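Local atomic coordinates of ATP-dependent protease (Xanthomonas campestris pv. campestris, PDB entry 7CAY), a protein that is homologous to the N-terminal domain of Lon proteases and probably binds substrate proteins, as that domain does in the ATP-dependent peptidase. Residues L176-D180 / P181-L185. Sequence-based numbering, arbitrary orientation.
Sequences LQEDD and PHRRL
Asp-180 OD1 accepts the backbone N-H of Arg-183 at 2.8 Å, an N-cap bond that starts helix 181-190 after the short turn leaving helix 169-177, in the C-terminal helical part of this Lon N-terminal-type domain. The donor stands above the carboxylate plane rather than within it. With CG anti to its own N and beside its carbonyl carbon (chi1 169°), the carboxylate is carried forward to the N-terminal end of the helix, where OD2 also takes a weak bond from His-182 ND1 at the ring edge. Aspartate suits this place because its short arm reaches one of the N-H groups that a helix start leaves without backbone acceptors; Pro-181, with no N-H to offer, fits the first helical position, packing with His-182 and Arg-184 on helix 154-164. The first backbone bond runs from Arg-184 N to Asp-180 O.

Arginine's length lets Arg-184 reach back past the cap: bent at chi3, it passes beside CB and CG of Glu-178, and NE meets Glu-178 O at 3.0 Å from above the carbonyl plane. Asp-179 pairs instead with Arg-92 and Arg-94 of strand 83-100, linking this helical region to the sheet. Exposed Arg-183 joins Glu-178 and Asp-180 in a charge network, but OE2 and NH1 of the Glu-178 pair are uncertainly placed, and Asp-180 OD1 lies a long 3.8 Å from Arg-183 NE, well off the guanidinium plane, with no N-H pointing at it.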
loop_
_atom_site.group_PDB
_atom_site.type_symbol
_atom_site.label_atom_id
_atom_site.label_comp_id
_atom_site.label_asym_id
_atom_site.label_seq_id
_atom_site.Cartn_x
_atom_site.Cartn_y
_atom_site.Cartn_z
ATOM N N LEU A 176 -2.874 7.676 -2.665
ATOM C CA LEU A 176 -3.463 6.346 -2.776
ATOM C C LEU A 176 -4.916 6.422 -3.237
ATOM O O LEU A 176 -5.358 5.611 -4.060
ATOM C CB LEU A 176 -3.357 5.614 -1.435
ATOM C CG LEU A 176 -3.602 4.102 -1.419
ATOM C CD1 LEU A 176 -2.437 3.362 -2.066
ATOM C CD2 LEU A 176 -3.845 3.607 0.001
ATOM N N GLN A 177 -5.670 7.401 -2.725
ATOM C CA GLN A 177 -7.070 7.549 -3.116
ATOM C C GLN A 177 -7.215 7.956 -4.576
ATOM O O GLN A 177 -8.177 7.548 -5.237
ATOM C CB GLN A 177 -7.760 8.574 -2.215
ATOM N N GLU A 178 -6.284 8.756 -5.092
ATOM C CA GLU A 178 -6.352 9.199 -6.481
ATOM C C GLU A 178 -6.087 8.024 -7.414
ATOM O O GLU A 178 -5.013 7.416 -7.368
ATOM C CB GLU A 178 -5.342 10.317 -6.728
ATOM C CG GLU A 178 -5.348 10.846 -8.152
ATOM C CD GLU A 178 -6.638 11.555 -8.502
ATOM O OE1 GLU A 178 -6.867 12.665 -7.979
ATOM O OE2 GLU A 178 -7.431 10.996 -9.288
ATOM N N ASP A 179 -7.056 7.712 -8.273
ATOM C CA ASP A 179 -6.968 6.559 -9.160
ATOM C C ASP A 179 -6.455 6.906 -10.555
ATOM O O ASP A 179 -6.492 6.050 -11.444
ATOM C CB ASP A 179 -8.330 5.866 -9.264
ATOM C CG ASP A 179 -8.777 5.257 -7.944
ATOM O OD1 ASP A 179 -7.910 4.998 -7.080
ATOM O OD2 ASP A 179 -9.996 5.036 -7.772
ATOM N N ASP A 180 -5.970 8.128 -10.769
ATOM C CA ASP A 180 -5.418 8.524 -12.054
ATOM C C ASP A 180 -3.943 8.877 -11.904
ATOM O O ASP A 180 -3.593 9.711 -11.057
ATOM C CB ASP A 180 -6.189 9.718 -12.644
ATOM C CG ASP A 180 -5.489 10.332 -13.845
ATOM O OD1 ASP A 180 -5.276 11.564 -13.842
ATOM O OD2 ASP A 180 -5.134 9.581 -14.781
ATOM N N PRO A 181 -3.054 8.269 -12.698
ATOM C CA PRO A 181 -1.616 8.532 -12.518
ATOM C C PRO A 181 -1.220 9.976 -12.768
ATOM O O PRO A 181 -0.321 10.490 -12.090
ATOM C CB PRO A 181 -0.959 7.584 -13.532
ATOM C CG PRO A 181 -1.974 6.510 -13.764
ATOM C CD PRO A 181 -3.305 7.189 -13.668
ATOM N N HIS A 182 -1.861 10.651 -13.722
ATOM C CA HIS A 182 -1.449 12.010 -14.057
ATOM C C HIS A 182 -1.948 13.018 -13.029
ATOM O O HIS A 182 -1.196 13.912 -12.621
ATOM C CB HIS A 182 -1.938 12.373 -15.457
ATOM C CG HIS A 182 -1.599 11.348 -16.494
ATOM N ND1 HIS A 182 -2.499 10.394 -16.921
ATOM C CD2 HIS A 182 -0.454 11.117 -17.179
ATOM C CE1 HIS A 182 -1.925 9.626 -17.830
ATOM N NE2 HIS A 182 -0.685 10.043 -18.006
ATOM N N ARG A 183 -3.206 12.897 -12.595
ATOM C CA ARG A 183 -3.683 13.753 -11.513
ATOM C C ARG A 183 -2.951 13.453 -10.214
ATOM O O ARG A 183 -2.840 14.327 -9.346
ATOM C CB ARG A 183 -5.193 13.596 -11.331
ATOM C CG ARG A 183 -5.991 14.779 -11.860
ATOM C CD ARG A 183 -7.485 14.635 -11.606
ATOM N NE ARG A 183 -8.108 13.654 -12.491
ATOM C CZ ARG A 183 -8.647 12.510 -12.082
ATOM N NH1 ARG A 183 -8.652 12.202 -10.791
ATOM N NH2 ARG A 183 -9.191 11.679 -12.962
ATOM N N ARG A 184 -2.444 12.227 -10.065
ATOM C CA ARG A 184 -1.586 11.906 -8.930
ATOM C C ARG A 184 -0.305 12.730 -8.973
ATOM O O ARG A 184 0.102 13.324 -7.969
ATOM C CB ARG A 184 -1.270 10.411 -8.928
ATOM C CG ARG A 184 -1.622 9.689 -7.640
ATOM C CD ARG A 184 -1.241 8.222 -7.730
ATOM N NE ARG A 184 -2.242 7.431 -8.440
ATOM C CZ ARG A 184 -1.952 6.446 -9.286
ATOM N NH1 ARG A 184 -0.686 6.142 -9.542
ATOM N NH2 ARG A 184 -2.928 5.773 -9.882
ATOM N N LEU A 185 0.337 12.785 -10.142
ATOM C CA LEU A 185 1.548 13.583 -10.298
ATOM C C LEU A 185 1.271 15.078 -10.233
ATOM O O LEU A 185 2.180 15.849 -9.905
ATOM C CB LEU A 185 2.236 13.233 -11.619
ATOM C CG LEU A 185 2.931 11.870 -11.667
ATOM C CD1 LEU A 185 3.181 11.441 -13.104
ATOM C CD2 LEU A 185 4.239 11.914 -10.890
#